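Local coordinates for protein sorting nexin-21 (PDB 4YMR) that binds membranes rich in phosphatidylinositol 3-phosphate and phosphatidylinositol 4,5-bisphosphate and may act in intracellular trafficking, represented here by its domain-swapped PXB/TPR domain, at residues K87-V101 with S114-T127. Sequence-based numbering, arbitrary orientation.
Sequences KRPHPFLAPFLEAHV and SEAQLQALQEAGLT
Leu97 and Gln117 meet through different first torsions: Leu97 turns CG away from its carbonyl carbon (chi1 -72°), whereas Gln117 sets CG anti to the backbone N and runs out extended. The two side chains cross at about a right angle, Leu97 CD1 lying 3.6 Å from Gln117 CG. Leu97 is a knob in a hole formed by Ser114, Gln117, Leu118 and Leu121, and its branched end suits that four-sided setting. Helices 93-106 and 112-122 of the PXB/TPR domain pack as an alpha-hairpin, the axes of their segments here 9.2 Å apart at 144°, antiparallel but well tilted. Glutamine suits this partly exposed place, since its methylenes and amide lie along Leu97 and the amide reaches on to Leu93, Gln117 NE2 coming 3.9 Å from Leu93 CD1. Cut back to an alanine, Gln117 would lose its CG and amide, and the flank of Leu97 CD1 and Leu93 CD1 that they lie against would probably open into a gap. Further along, Leu93 CD2 touches Leu121 CD2 at 3.8 Å. The small Ala94 admits Thr127, whose OG1 stands 3.2 Å from Ala94 CB. Gly125, at positive phi, completes a Schellman motif ending the helix, where a side chain would jam against the preceding carbonyl; Leu126 CB then packs on Pro89 CG at 3.7 Å. At the other end His100 ND1 gives Ser114 OG a weak, bent hydrogen bond (2.8 Å, 122°), and Val101 CG2 lies against Ser114 CB. Phe92 and Phe96 pack on the second subunit. The pairing thus rests chiefly on interlocked aliphatic groups, with a single weak polar link between the segments and the carboxylates of Glu98 and Glu115 salt-bridged to Arg102 and Lys111.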
ATOM      1  N   LYS A  87      13.270   1.162  -4.174  1.00 49.22           N
ATOM      2  CA  LYS A  87      12.974   2.404  -3.478  1.00 73.61           C
ATOM      3  C   LYS A  87      11.771   3.048  -4.138  1.00 74.50           C
ATOM      4  O   LYS A  87      11.894   4.010  -4.902  1.00 71.70           O
ATOM      5  CB  LYS A  87      14.194   3.338  -3.438  1.00 85.30           C
ATOM      6  CG  LYS A  87      14.909   3.369  -2.081  1.00 86.44           C
ATOM      7  CD  LYS A  87      16.386   3.767  -2.190  1.00 89.53           C
ATOM      8  CE  LYS A  87      16.584   5.222  -2.632  1.00 87.56           C
ATOM      9  NZ  LYS A  87      16.546   5.402  -4.115  1.00 84.68           N
ATOM     10  N   ARG A  88      10.605   2.474  -3.852  1.00 74.29           N
ATOM     11  CA  ARG A  88       9.352   2.971  -4.394  1.00 76.43           C
ATOM     12  C   ARG A  88       8.517   3.573  -3.280  1.00 65.19           C
ATOM     13  O   ARG A  88       8.005   2.849  -2.419  1.00 53.43           O
ATOM     14  CB  ARG A  88       8.591   1.878  -5.137  1.00 79.53           C
ATOM     15  CG  ARG A  88       8.602   2.071  -6.645  1.00 87.70           C
ATOM     16  CD  ARG A  88       7.822   0.976  -7.332  1.00 99.01           C
ATOM     17  NE  ARG A  88       8.519  -0.305  -7.281  1.00110.02           N
ATOM     18  CZ  ARG A  88       9.246  -0.797  -8.281  1.00115.97           C
ATOM     19  NH1 ARG A  88       9.370  -0.112  -9.412  1.00119.09           N
ATOM     20  NH2 ARG A  88       9.846  -1.974  -8.151  1.00114.90           N
ATOM     21  N   PRO A  89       8.362   4.908  -3.336  1.00 61.14           N
ATOM     22  CA  PRO A  89       7.958   5.873  -2.304  1.00 57.08           C
ATOM     23  C   PRO A  89       6.574   5.688  -1.692  1.00 50.96           C
ATOM     24  O   PRO A  89       6.420   6.052  -0.523  1.00 63.19           O
ATOM     25  CB  PRO A  89       8.012   7.221  -3.041  1.00 58.74           C
ATOM     26  CG  PRO A  89       8.858   6.976  -4.254  1.00 67.45           C
ATOM     27  CD  PRO A  89       8.566   5.569  -4.634  1.00 66.46           C
ATOM     28  N   HIS A  90       5.634   5.124  -2.452  1.00 43.00           N
ATOM     29  CA  HIS A  90       4.184   5.158  -2.171  1.00 46.65           C
ATOM     30  C   HIS A  90       3.597   6.417  -2.819  1.00 48.49           C
ATOM     31  O   HIS A  90       4.062   7.537  -2.564  1.00 40.41           O
ATOM     32  CB  HIS A  90       3.822   5.079  -0.674  1.00 37.67           C
ATOM     33  CG  HIS A  90       2.366   4.822  -0.400  1.00 52.67           C
ATOM     34  ND1 HIS A  90       1.350   5.601  -0.914  1.00 54.70           N
ATOM     35  CD2 HIS A  90       1.764   3.881   0.368  1.00 55.50           C
ATOM     36  CE1 HIS A  90       0.185   5.135  -0.499  1.00 52.68           C
ATOM     37  NE2 HIS A  90       0.406   4.101   0.286  1.00 59.43           N
ATOM     38  N   PRO A  91       2.575   6.226  -3.673  1.00 47.63           N
ATOM     39  CA  PRO A  91       2.026   7.289  -4.515  1.00 49.79           C
ATOM     40  C   PRO A  91       1.640   8.521  -3.717  1.00 50.96           C
ATOM     41  O   PRO A  91       1.861   9.605  -4.219  1.00 49.23           O
ATOM     42  CB  PRO A  91       0.789   6.640  -5.162  1.00 48.71           C
ATOM     43  CG  PRO A  91       0.515   5.407  -4.350  1.00 47.20           C
ATOM     44  CD  PRO A  91       1.851   4.954  -3.863  1.00 47.47           C
ATOM     45  N   PHE A  92       1.120   8.351  -2.504  1.00 49.12           N
ATOM     46  CA  PHE A  92       0.684   9.478  -1.681  1.00 48.23           C
ATOM     47  C   PHE A  92       1.796  10.307  -1.012  1.00 44.22           C
ATOM     48  O   PHE A  92       1.500  11.314  -0.383  1.00 45.66           O
ATOM     49  CB  PHE A  92      -0.313   9.008  -0.625  1.00 44.78           C
ATOM     50  CG  PHE A  92      -1.739   9.122  -1.063  1.00 47.61           C
ATOM     51  CD1 PHE A  92      -2.235  10.332  -1.531  1.00 52.86           C
ATOM     52  CD2 PHE A  92      -2.581   8.019  -1.031  1.00 55.90           C
ATOM     53  CE1 PHE A  92      -3.550  10.449  -1.943  1.00 59.57           C
ATOM     54  CE2 PHE A  92      -3.900   8.120  -1.443  1.00 61.98           C
ATOM     55  CZ  PHE A  92      -4.387   9.339  -1.900  1.00 67.46           C
ATOM     56  N   LEU A  93       3.058   9.908  -1.141  1.00 36.49           N
ATOM     57  CA  LEU A  93       4.131  10.642  -0.470  1.00 33.29           C
ATOM     58  C   LEU A  93       4.436  11.979  -1.147  1.00 35.35           C
ATOM     59  O   LEU A  93       4.605  13.016  -0.482  1.00 29.98           O
ATOM     60  CB  LEU A  93       5.401   9.786  -0.310  1.00 36.91           C
ATOM     61  CG  LEU A  93       6.599  10.596   0.204  1.00 34.92           C
ATOM     62  CD1 LEU A  93       6.364  11.086   1.641  1.00 29.93           C
ATOM     63  CD2 LEU A  93       7.929   9.852   0.103  1.00 26.62           C
ATOM     64  N   ALA A  94       4.509  11.956  -2.470  1.00 36.43           N
ATOM     65  CA  ALA A  94       4.717  13.194  -3.219  1.00 36.48           C
ATOM     66  C   ALA A  94       3.548  14.199  -3.084  1.00 32.33           C
ATOM     67  O   ALA A  94       3.791  15.376  -2.873  1.00 30.56           O
ATOM     68  CB  ALA A  94       5.062  12.914  -4.692  1.00 39.97           C
ATOM     69  N   PRO A  95       2.280  13.739  -3.211  1.00 38.21           N
ATOM     70  CA  PRO A  95       1.128  14.639  -3.063  1.00 31.73           C
ATOM     71  C   PRO A  95       1.017  15.280  -1.683  1.00 32.67           C
ATOM     72  O   PRO A  95       0.584  16.435  -1.572  1.00 40.80           O
ATOM     73  CB  PRO A  95      -0.067  13.715  -3.304  1.00 29.65           C
ATOM     74  CG  PRO A  95       0.453  12.639  -4.148  1.00 35.21           C
ATOM     75  CD  PRO A  95       1.860  12.433  -3.746  1.00 38.00           C
ATOM     76  N   PHE A  96       1.391  14.536  -0.647  1.00 31.06           N
ATOM     77  CA  PHE A  96       1.430  15.093   0.703  1.00 25.27           C
ATOM     78  C   PHE A  96       2.588  16.071   0.951  1.00 26.65           C
ATOM     79  O   PHE A  96       2.383  17.126   1.560  1.00 31.74           O
ATOM     80  CB  PHE A  96       1.347  14.001   1.779  1.00 23.56           C
ATOM     81  CG  PHE A  96      -0.060  13.573   2.092  1.00 26.00           C
ATOM     82  CD1 PHE A  96      -0.947  14.448   2.721  1.00 27.40           C
ATOM     83  CD2 PHE A  96      -0.501  12.310   1.755  1.00 20.84           C
ATOM     84  CE1 PHE A  96      -2.252  14.052   2.999  1.00 23.11           C
ATOM     85  CE2 PHE A  96      -1.792  11.916   2.023  1.00 20.89           C
ATOM     86  CZ  PHE A  96      -2.671  12.787   2.645  1.00 22.15           C
ATOM     87  N   LEU A  97       3.786  15.741   0.474  1.00 32.20           N
ATOM     88  CA  LEU A  97       4.887  16.695   0.550  1.00 31.44           C
ATOM     89  C   LEU A  97       4.464  18.019  -0.067  1.00 32.06           C
ATOM     90  O   LEU A  97       4.622  19.064   0.551  1.00 39.21           O
ATOM     91  CB  LEU A  97       6.180  16.151  -0.082  1.00 27.49           C
ATOM     92  CG  LEU A  97       6.882  15.044   0.727  1.00 31.03           C
ATOM     93  CD1 LEU A  97       8.107  14.497   0.027  1.00 33.08           C
ATOM     94  CD2 LEU A  97       7.260  15.501   2.145  1.00 33.48           C
ATOM     95  N   GLU A  98       3.886  17.966  -1.264  1.00 34.53           N
ATOM     96  CA  GLU A  98       3.444  19.174  -1.960  1.00 33.36           C
ATOM     97  C   GLU A  98       2.357  19.927  -1.175  1.00 36.18           C
ATOM     98  O   GLU A  98       2.405  21.151  -1.040  1.00 39.03           O
ATOM     99  CB  GLU A  98       2.977  18.844  -3.388  1.00 36.58           C
ATOM    100  CG  GLU A  98       2.267  19.985  -4.118  1.00 41.25           C
ATOM    101  CD  GLU A  98       3.196  21.146  -4.443  1.00 68.89           C
ATOM    102  OE1 GLU A  98       4.261  20.907  -5.054  1.00 76.00           O
ATOM    103  OE2 GLU A  98       2.868  22.303  -4.088  1.00 80.22           O
ATOM    104  N   ALA A  99       1.388  19.194  -0.643  1.00 30.66           N
ATOM    105  CA  ALA A  99       0.319  19.818   0.121  1.00 32.68           C
ATOM    106  C   ALA A  99       0.881  20.429   1.400  1.00 35.40           C
ATOM    107  O   ALA A  99       0.422  21.473   1.853  1.00 41.61           O
ATOM    108  CB  ALA A  99      -0.769  18.810   0.438  1.00 36.54           C
ATOM    109  N   HIS A 100       1.884  19.771   1.970  1.00 37.01           N
ATOM    110  CA  HIS A 100       2.570  20.273   3.162  1.00 32.92           C
ATOM    111  C   HIS A 100       3.404  21.525   2.907  1.00 29.90           C
ATOM    112  O   HIS A 100       3.436  22.425   3.746  1.00 38.02           O
ATOM    113  CB  HIS A 100       3.455  19.185   3.781  1.00 27.92           C
ATOM    114  CG  HIS A 100       3.905  19.493   5.175  1.00 31.00           C
ATOM    115  ND1 HIS A 100       5.157  20.001   5.456  1.00 38.49           N
ATOM    116  CD2 HIS A 100       3.267  19.369   6.363  1.00 32.91           C
ATOM    117  CE1 HIS A 100       5.268  20.172   6.763  1.00 39.38           C
ATOM    118  NE2 HIS A 100       4.145  19.796   7.338  1.00 35.43           N
ATOM    119  N   VAL A 101       4.090  21.576   1.768  1.00 33.76           N
ATOM    120  CA  VAL A 101       4.862  22.768   1.396  1.00 37.47           C
ATOM    121  C   VAL A 101       3.924  23.940   1.155  1.00 40.51           C
ATOM    122  O   VAL A 101       4.175  25.046   1.616  1.00 37.52           O
ATOM    123  CB  VAL A 101       5.708  22.549   0.125  1.00 35.07           C
ATOM    124  CG1 VAL A 101       6.187  23.894  -0.433  1.00 43.28           C
ATOM    125  CG2 VAL A 101       6.878  21.665   0.422  1.00 39.67           C
ATOM    126  N   SER A 114      10.336  19.650   3.944  1.00 40.17           N
ATOM    127  CA  SER A 114       9.359  19.092   3.036  1.00 44.67           C
ATOM    128  C   SER A 114       9.743  19.383   1.585  1.00 49.56           C
ATOM    129  O   SER A 114       9.489  18.578   0.688  1.00 38.81           O
ATOM    130  CB  SER A 114       7.985  19.671   3.348  1.00 35.33           C
ATOM    131  OG  SER A 114       7.240  18.729   4.084  1.00 40.16           O
ATOM    132  N   GLU A 115      10.351  20.545   1.372  1.00 51.83           N
ATOM    133  CA  GLU A 115      10.869  20.932   0.066  1.00 52.42           C
ATOM    134  C   GLU A 115      12.018  20.022  -0.319  1.00 55.48           C
ATOM    135  O   GLU A 115      11.955  19.322  -1.323  1.00 61.43           O
ATOM    136  CB  GLU A 115      11.372  22.370   0.107  1.00 51.44           C
ATOM    137  CG  GLU A 115      10.863  23.248  -1.003  1.00 65.70           C
ATOM    138  CD  GLU A 115      10.988  24.717  -0.654  1.00 78.99           C
ATOM    139  OE1 GLU A 115      12.064  25.125  -0.160  1.00 75.84           O
ATOM    140  OE2 GLU A 115      10.001  25.458  -0.850  1.00 85.31           O
ATOM    141  N   ALA A 116      13.064  20.033   0.499  1.00 51.76           N
ATOM    142  CA  ALA A 116      14.279  19.281   0.215  1.00 49.52           C
ATOM    143  C   ALA A 116      13.990  17.816  -0.050  1.00 48.11           C
ATOM    144  O   ALA A 116      14.706  17.167  -0.811  1.00 58.30           O
ATOM    145  CB  ALA A 116      15.272  19.420   1.353  1.00 51.07           C
ATOM    146  N   GLN A 117      12.930  17.302   0.562  1.00 47.35           N
ATOM    147  CA  GLN A 117      12.566  15.901   0.379  1.00 44.04           C
ATOM    148  C   GLN A 117      11.865  15.692  -0.956  1.00 44.11           C
ATOM    149  O   GLN A 117      12.061  14.670  -1.605  1.00 47.34           O
ATOM    150  CB  GLN A 117      11.688  15.407   1.529  1.00 40.36           C
ATOM    151  CG  GLN A 117      11.345  13.919   1.441  1.00 42.62           C
ATOM    152  CD  GLN A 117      10.607  13.402   2.669  1.00 43.06           C
ATOM    153  OE1 GLN A 117      10.552  14.071   3.710  1.00 48.48           O
ATOM    154  NE2 GLN A 117      10.036  12.207   2.553  1.00 33.86           N
ATOM    155  N   LEU A 118      11.046  16.663  -1.352  1.00 51.67           N
ATOM    156  CA  LEU A 118      10.390  16.639  -2.662  1.00 56.39           C
ATOM    157  C   LEU A 118      11.379  16.914  -3.812  1.00 57.10           C
ATOM    158  O   LEU A 118      11.146  16.501  -4.936  1.00 51.56           O
ATOM    159  CB  LEU A 118       9.206  17.620  -2.712  1.00 49.66           C
ATOM    160  CG  LEU A 118       8.319  17.558  -3.968  1.00 50.34           C
ATOM    161  CD1 LEU A 118       7.634  16.202  -4.084  1.00 50.45           C
ATOM    162  CD2 LEU A 118       7.291  18.678  -4.010  1.00 43.39           C
ATOM    163  N   GLN A 119      12.481  17.602  -3.530  1.00 56.47           N
ATOM    164  CA  GLN A 119      13.480  17.863  -4.563  1.00 55.54           C
ATOM    165  C   GLN A 119      14.551  16.780  -4.614  1.00 57.58           C
ATOM    166  O   GLN A 119      15.534  16.908  -5.341  1.00 61.01           O
ATOM    167  CB  GLN A 119      14.145  19.214  -4.352  1.00 52.67           C
ATOM    168  CG  GLN A 119      13.193  20.370  -4.396  1.00 58.03           C
ATOM    169  CD  GLN A 119      13.827  21.608  -3.847  1.00 62.12           C
ATOM    170  OE1 GLN A 119      15.028  21.623  -3.577  1.00 56.04           O
ATOM    171  NE2 GLN A 119      13.030  22.660  -3.661  1.00 67.97           N
ATOM    172  N   ALA A 120      14.371  15.726  -3.828  1.00 51.66           N
ATOM    173  CA  ALA A 120      15.277  14.593  -3.865  1.00 46.54           C
ATOM    174  C   ALA A 120      14.571  13.444  -4.550  1.00 53.92           C
ATOM    175  O   ALA A 120      15.198  12.651  -5.254  1.00 61.51           O
ATOM    176  CB  ALA A 120      15.704  14.200  -2.463  1.00 47.51           C
ATOM    177  N   LEU A 121      13.259  13.365  -4.341  1.00 51.00           N
ATOM    178  CA  LEU A 121      12.401  12.441  -5.083  1.00 50.00           C
ATOM    179  C   LEU A 121      12.348  12.832  -6.558  1.00 56.27           C
ATOM    180  O   LEU A 121      12.099  11.993  -7.429  1.00 63.09           O
ATOM    181  CB  LEU A 121      10.981  12.455  -4.511  1.00 54.55           C
ATOM    182  CG  LEU A 121      10.571  11.445  -3.445  1.00 56.71           C
ATOM    183  CD1 LEU A 121      11.476  11.543  -2.239  1.00 65.71           C
ATOM    184  CD2 LEU A 121       9.130  11.688  -3.045  1.00 55.33           C
ATOM    185  N   GLN A 122      12.569  14.115  -6.829  1.00 58.43           N
ATOM    186  CA  GLN A 122      12.588  14.626  -8.193  1.00 64.39           C
ATOM    187  C   GLN A 122      13.988  14.495  -8.824  1.00 73.58           C
ATOM    188  O   GLN A 122      14.112  14.063  -9.969  1.00 79.55           O
ATOM    189  CB  GLN A 122      12.053  16.071  -8.240  1.00 57.65           C
ATOM    190  CG  GLN A 122      10.551  16.208  -7.924  1.00 46.52           C
ATOM    191  CD  GLN A 122      10.120  17.660  -7.643  1.00 47.53           C
ATOM    192  OE1 GLN A 122      10.950  18.555  -7.488  1.00 42.54           O
ATOM    193  NE2 GLN A 122       8.813  17.884  -7.578  1.00 47.06           N
ATOM    194  N   GLU A 123      15.030  14.837  -8.063  1.00 76.62           N
ATOM    195  CA  GLU A 123      16.424  14.727  -8.507  1.00 82.89           C
ATOM    196  C   GLU A 123      16.927  13.293  -8.629  1.00 89.36           C
ATOM    197  O   GLU A 123      18.085  13.062  -8.993  1.00 98.90           O
ATOM    198  CB  GLU A 123      17.358  15.476  -7.555  1.00 87.88           C
ATOM    199  CG  GLU A 123      17.589  16.918  -7.915  1.00101.69           C
ATOM    200  CD  GLU A 123      19.021  17.345  -7.668  1.00113.46           C
ATOM    201  OE1 GLU A 123      19.275  18.016  -6.647  1.00114.44           O
ATOM    202  OE2 GLU A 123      19.893  17.005  -8.497  1.00118.53           O
ATOM    203  N   ALA A 124      16.069  12.339  -8.295  1.00 84.90           N
ATOM    204  CA  ALA A 124      16.418  10.928  -8.373  1.00 79.27           C
ATOM    205  C   ALA A 124      15.367  10.171  -9.177  1.00 83.16           C
ATOM    206  O   ALA A 124      15.459   8.954  -9.344  1.00 90.36           O
ATOM    207  CB  ALA A 124      16.537  10.330  -6.962  1.00 65.72           C
ATOM    208  N   GLY A 125      14.367  10.898  -9.672  1.00 76.41           N
ATOM    209  CA  GLY A 125      13.393  10.351 -10.603  1.00 63.61           C
ATOM    210  C   GLY A 125      12.122   9.710 -10.068  1.00 55.66           C
ATOM    211  O   GLY A 125      11.365   9.152 -10.854  1.00 54.59           O
ATOM    212  N   LEU A 126      11.852   9.799  -8.765  1.00 52.05           N
ATOM    213  CA  LEU A 126      10.741   9.027  -8.184  1.00 49.60           C
ATOM    214  C   LEU A 126       9.339   9.654  -8.277  1.00 47.03           C
ATOM    215  O   LEU A 126       8.335   9.011  -7.941  1.00 44.18           O
ATOM    216  CB  LEU A 126      11.071   8.611  -6.747  1.00 53.31           C
ATOM    217  CG  LEU A 126      12.385   7.828  -6.751  1.00 56.66           C
ATOM    218  CD1 LEU A 126      13.075   7.853  -5.399  1.00 59.71           C
ATOM    219  CD2 LEU A 126      12.146   6.396  -7.220  1.00 50.53           C
ATOM    220  N   THR A 127       9.275  10.901  -8.737  1.00 39.86           N
ATOM    221  CA  THR A 127       8.000  11.571  -8.954  1.00 37.91           C
ATOM    222  C   THR A 127       8.217  12.711  -9.956  1.00 43.85           C
ATOM    223  O   THR A 127       9.343  13.148 -10.170  1.00 48.36           O
ATOM    224  CB  THR A 127       7.417  12.123  -7.618  1.00 49.49           C
ATOM    225  OG1 THR A 127       6.005  12.329  -7.739  1.00 51.27           O
ATOM    226  CG2 THR A 127       8.091  13.425  -7.229  1.00 38.66           C
TER